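Side-chain contacts in putative signal transduction protein with CBS domains (Kribbella flavida, PDB 4NOC), which is of unknown function but, as a protein built from paired CBS domains, probably acts as a regulatory or ligand-sensing module in signal transduction: residues A116-R120 / L121-L125; H107-T110 / V111-A115. All blocks are in the same frame, centred on the assembly; numbering follows the deposited sequence.

Contact 1: A116-R120 / L121-L125; sequences AIMAR and LRCPL
Leu121, at the end of helix 111-121, lies beside Ile117 one turn earlier, both side chains pointing the same way. CB of Leu121 sits 3.5 Å from Ile117 O. With a chi1 of -60°, CG lies beside the backbone N and stays close to the same carbonyl oxygen. CD1 then reaches CG2 of Ile117 at 4.0 Å, an alkyl contact between branches one turn apart. The backbone fixes this pairing: Leu121 N donates to Ile117 O over 2.9 Å, nearly straight at 169°.

One residue later the helical pattern fails. Arg122 has a positive phi of 54°, and its N makes only weak bonds to Met118 O and Ala119 O. This is the helix C-terminus within a beta-alpha-beta crossover of the CBS domain, where the chain turns towards strand 125-130. A water donates to both Met118 O, at 3.0 Å, and Cys123 O, bridging the opened end of the helix.

The selenomethionine at Met118 follows the departing chain. Its CB faces SG of Cys123 at 4.3 Å, and the bend at chi3 carries CE to 3.6 Å from Cys123 O and 4.0 Å from Leu125 CA. The guanidinium of Arg122 turns elsewhere, its NH2 hydrogen-bonding Gln54 OE1 of the second subunit.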
loop_
_atom_site.group_PDB
_atom_site.type_symbol
_atom_site.label_atom_id
_atom_site.label_comp_id
_atom_site.label_asym_id
_atom_site.label_seq_id
_atom_site.Cartn_x
_atom_site.Cartn_y
_atom_site.Cartn_z
ATOM N N ALA A 116 -13.595 -4.532 11.479
ATOM C CA ALA A 116 -14.404 -3.335 11.683
ATOM C C ALA A 116 -13.474 -2.146 11.732
ATOM O O ALA A 116 -13.776 -1.069 11.183
ATOM C CB ALA A 116 -15.225 -3.440 12.969
ATOM N N ILE A 117 -12.327 -2.344 12.377
ATOM C CA ILE A 117 -11.348 -1.268 12.526
ATOM C C ILE A 117 -10.778 -0.880 11.174
ATOM O O ILE A 117 -10.797 0.297 10.796
ATOM C CB ILE A 117 -10.198 -1.677 13.435
ATOM C CG1 ILE A 117 -10.677 -1.730 14.888
ATOM C CG2 ILE A 117 -9.048 -0.695 13.286
ATOM C CD1 ILE A 117 -9.830 -2.635 15.744
HETATM N N MSE A 118 -10.296 -1.872 10.428
HETATM C CA MSE A 118 -9.648 -1.561 9.160
HETATM C C MSE A 118 -10.664 -1.036 8.159
HETATM O O MSE A 118 -10.331 -0.194 7.346
HETATM C CB MSE A 118 -8.867 -2.753 8.623
HETATM C CG MSE A 118 -7.946 -3.337 9.692
HETATM SE SE MSE A 118 -6.771 -4.705 8.914
HETATM C CE MSE A 118 -5.908 -3.607 7.537
ATOM N N ALA A 119 -11.915 -1.477 8.247
ATOM C CA ALA A 119 -12.948 -0.913 7.358
ATOM C C ALA A 119 -13.219 0.548 7.703
ATOM O O ALA A 119 -13.271 1.421 6.829
ATOM C CB ALA A 119 -14.219 -1.698 7.457
ATOM N N ARG A 120 -13.421 0.800 8.990
ATOM C CA ARG A 120 -13.746 2.141 9.456
ATOM C C ARG A 120 -12.618 3.117 9.107
ATOM O O ARG A 120 -12.871 4.198 8.566
ATOM C CB ARG A 120 -13.983 2.121 10.974
ATOM C CG ARG A 120 -14.332 3.462 11.595
ATOM C CD ARG A 120 -14.337 3.372 13.135
ATOM N NE ARG A 120 -14.539 4.688 13.716
ATOM C CZ ARG A 120 -15.704 5.150 14.154
ATOM N NH1 ARG A 120 -16.790 4.380 14.122
ATOM N NH2 ARG A 120 -15.777 6.383 14.644
ATOM N N LEU A 121 -11.378 2.733 9.412
ATOM C CA LEU A 121 -10.244 3.633 9.189
ATOM C C LEU A 121 -9.737 3.572 7.754
ATOM O O LEU A 121 -9.036 4.474 7.321
ATOM C CB LEU A 121 -9.092 3.299 10.129
ATOM C CG LEU A 121 -9.348 3.382 11.630
ATOM C CD1 LEU A 121 -8.049 3.123 12.401
ATOM C CD2 LEU A 121 -9.918 4.742 11.983
ATOM N N ARG A 122 -10.081 2.506 7.024
ATOM C CA ARG A 122 -9.572 2.317 5.657
ATOM C C ARG A 122 -8.048 2.390 5.616
ATOM O O ARG A 122 -7.480 3.030 4.730
ATOM C CB ARG A 122 -10.156 3.353 4.682
ATOM C CG ARG A 122 -11.348 2.857 3.885
ATOM C CD ARG A 122 -11.616 3.706 2.636
ATOM N NE ARG A 122 -12.077 5.055 2.959
ATOM C CZ ARG A 122 -13.013 5.719 2.282
ATOM N NH1 ARG A 122 -13.356 6.944 2.664
ATOM N NH2 ARG A 122 -13.608 5.167 1.229
ATOM N N CYS A 123 -7.388 1.761 6.586
ATOM C CA CYS A 123 -5.924 1.829 6.653
ATOM C C CYS A 123 -5.328 0.649 5.900
ATOM O O CYS A 123 -5.948 -0.417 5.829
ATOM C CB CYS A 123 -5.438 1.853 8.106
ATOM S SG CYS A 123 -6.244 0.623 9.102
ATOM N N PRO A 124 -4.149 0.853 5.295
ATOM C CA PRO A 124 -3.470 -0.183 4.501
ATOM C C PRO A 124 -2.989 -1.334 5.374
ATOM O O PRO A 124 -3.016 -2.465 4.910
ATOM C CB PRO A 124 -2.280 0.557 3.878
ATOM C CG PRO A 124 -2.122 1.823 4.704
ATOM C CD PRO A 124 -3.493 2.171 5.184
ATOM N N LEU A 125 -2.580 -1.055 6.613
ATOM C CA LEU A 125 -2.224 -2.100 7.585
ATOM C C LEU A 125 -2.411 -1.634 9.033
ATOM O O LEU A 125 -2.553 -0.436 9.303
ATOM C CB LEU A 125 -0.787 -2.634 7.360
ATOM C CG LEU A 125 0.477 -1.805 7.644
ATOM C CD1 LEU A 125 0.339 -0.387 7.168
ATOM C CD2 LEU A 125 0.840 -1.799 9.111
HETATM O O HOH W 1 -8.555 -1.632 5.372
#

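Contact 2: H107-T110 / V111-A115; sequences HDDT and VLEVA. With SO4 (sulfate ion), chain E.
Two torsions bring Thr110 and Glu113 together: at chi1 63° OG1 of Thr110 stands between its own N and carbonyl carbon, while at chi1 -69° CG of Glu113 lies beside the backbone N and the extended chain beyond it runs back to the start of the helix. The result is a capping box at the N-terminus of helix 111-121, with Thr110 as the N-cap. Its evidence is a reciprocal pair of bonds: Glu113 N donates to Thr110 OG1 over 3.1 Å, and Thr110 N donates to Glu113 OE1 over 2.8 Å. The second donor meets OE1 from well above the carboxylate plane. Inside the box, CG of Glu113 packs 3.2 Å from OG1.

The helical pattern begins at once, since Val114 N donates to Thr110 O at 3.0 Å. CG2 of Val114 also comes within 3.9 Å of CB of Asp109, in the loop just before the cap. Val114 also packs on Met9 of helix 6-9.

Asp109 OD1 comes 3.6 Å from Glu113 OE1, with the two carboxylate planes 74° apart. Such like charges would be expected to raise the proton affinity of the pair, an effect the bond from Thr110 N and the helix N-terminus may offset.

Further back, His107 meets a sulfate, probably from the crystallisation liquor. Oxygen O3 lies at the edge of its ring; the ND1 distance is too short to trust, but His107 N donates to O3 at 3.1 Å.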
loop_
_atom_site.group_PDB
_atom_site.type_symbol
_atom_site.label_atom_id
_atom_site.label_comp_id
_atom_site.label_asym_id
_atom_site.label_seq_id
_atom_site.Cartn_x
_atom_site.Cartn_y
_atom_site.Cartn_z
ATOM N N HIS A 107 -3.640 -7.847 20.606
ATOM C CA HIS A 107 -3.426 -9.207 20.125
ATOM C C HIS A 107 -4.656 -10.094 20.291
ATOM O O HIS A 107 -4.875 -10.982 19.470
ATOM C CB HIS A 107 -2.232 -9.852 20.832
ATOM C CG HIS A 107 -2.524 -10.264 22.241
ATOM N ND1 HIS A 107 -2.562 -9.362 23.286
ATOM C CD2 HIS A 107 -2.811 -11.475 22.776
ATOM C CE1 HIS A 107 -2.866 -9.999 24.403
ATOM N NE2 HIS A 107 -3.023 -11.281 24.121
ATOM N N ASP A 108 -5.467 -9.871 21.326
ATOM C CA ASP A 108 -6.652 -10.714 21.473
ATOM C C ASP A 108 -7.923 -10.188 20.810
ATOM O O ASP A 108 -9.007 -10.735 21.044
ATOM C CB ASP A 108 -6.924 -11.097 22.923
ATOM C CG ASP A 108 -6.861 -9.919 23.857
ATOM O OD1 ASP A 108 -6.849 -8.767 23.370
ATOM O OD2 ASP A 108 -6.830 -10.151 25.084
ATOM N N ASP A 109 -7.802 -9.149 19.983
ATOM C CA ASP A 109 -8.936 -8.715 19.175
ATOM C C ASP A 109 -9.427 -9.861 18.278
ATOM O O ASP A 109 -8.619 -10.654 17.777
ATOM C CB ASP A 109 -8.527 -7.574 18.250
ATOM C CG ASP A 109 -8.546 -6.237 18.933
ATOM O OD1 ASP A 109 -8.903 -6.174 20.131
ATOM O OD2 ASP A 109 -8.230 -5.242 18.249
ATOM N N THR A 110 -10.735 -9.913 18.028
ATOM C CA THR A 110 -11.296 -10.904 17.101
ATOM C C THR A 110 -11.145 -10.443 15.676
ATOM O O THR A 110 -10.821 -9.279 15.413
ATOM C CB THR A 110 -12.783 -11.142 17.352
ATOM O OG1 THR A 110 -13.498 -9.924 17.101
ATOM C CG2 THR A 110 -13.019 -11.606 18.826
ATOM N N VAL A 111 -11.360 -11.369 14.752
ATOM C CA VAL A 111 -11.320 -11.068 13.320
ATOM C C VAL A 111 -12.364 -9.998 12.970
ATOM O O VAL A 111 -12.095 -9.096 12.185
ATOM C CB VAL A 111 -11.609 -12.336 12.486
ATOM C CG1 VAL A 111 -11.577 -12.021 11.020
ATOM C CG2 VAL A 111 -10.590 -13.397 12.789
ATOM N N LEU A 112 -13.553 -10.106 13.565
ATOM C CA LEU A 112 -14.621 -9.136 13.331
ATOM C C LEU A 112 -14.163 -7.748 13.773
ATOM O O LEU A 112 -14.329 -6.777 13.040
ATOM C CB LEU A 112 -15.898 -9.549 14.074
ATOM C CG LEU A 112 -17.133 -8.657 13.889
ATOM C CD1 LEU A 112 -17.467 -8.498 12.429
ATOM C CD2 LEU A 112 -18.338 -9.216 14.638
ATOM N N GLU A 113 -13.557 -7.662 14.959
ATOM C CA GLU A 113 -13.068 -6.373 15.453
ATOM C C GLU A 113 -12.027 -5.780 14.524
ATOM O O GLU A 113 -12.096 -4.597 14.171
ATOM C CB GLU A 113 -12.531 -6.501 16.878
ATOM C CG GLU A 113 -13.653 -6.773 17.876
ATOM C CD GLU A 113 -13.171 -7.311 19.212
ATOM O OE1 GLU A 113 -12.007 -7.752 19.301
ATOM O OE2 GLU A 113 -13.967 -7.280 20.177
ATOM N N VAL A 114 -11.063 -6.597 14.120
ATOM C CA VAL A 114 -10.012 -6.100 13.238
ATOM C C VAL A 114 -10.609 -5.643 11.919
ATOM O O VAL A 114 -10.218 -4.604 11.370
ATOM C CB VAL A 114 -8.911 -7.155 13.014
ATOM C CG1 VAL A 114 -7.921 -6.692 11.968
ATOM C CG2 VAL A 114 -8.186 -7.409 14.338
ATOM N N ALA A 115 -11.581 -6.399 11.420
ATOM C CA ALA A 115 -12.226 -6.030 10.164
ATOM C C ALA A 115 -12.933 -4.694 10.339
ATOM O O ALA A 115 -12.886 -3.821 9.463
ATOM C CB ALA A 115 -13.222 -7.117 9.727
HETATM S S SO4 E . -2.364 -6.168 24.636
HETATM O O1 SO4 E . -3.508 -5.378 25.080
HETATM O O2 SO4 E . -1.912 -7.030 25.734
HETATM O O3 SO4 E . -2.744 -6.957 23.464
HETATM O O4 SO4 E . -1.281 -5.258 24.280
#

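In the fold
Both contacts belong to helix 111-121, contact 2 at its N-terminus and contact 1 at its C-terminus, and their centres are about 12 Å apart. Contact 2 lies at the surface, and its chemistry is that of side-chain capping, with carboxylates close together. Contact 1 is partly buried: alkyl groups, the CE methyl of selenomethionine Met118 and the Cys123 sulfur do the packing, with Met118 also touching Ile138 of strand 133-139, while a water completes the exit from the helix. Between them, Ile117 CD1 meets Asp109 OD2 at 4.0 Å, a packing contact from the helix back onto the loop before it. Each also borders the second subunit, by packing at contact 2 but additionally by hydrogen bonds at contact 1.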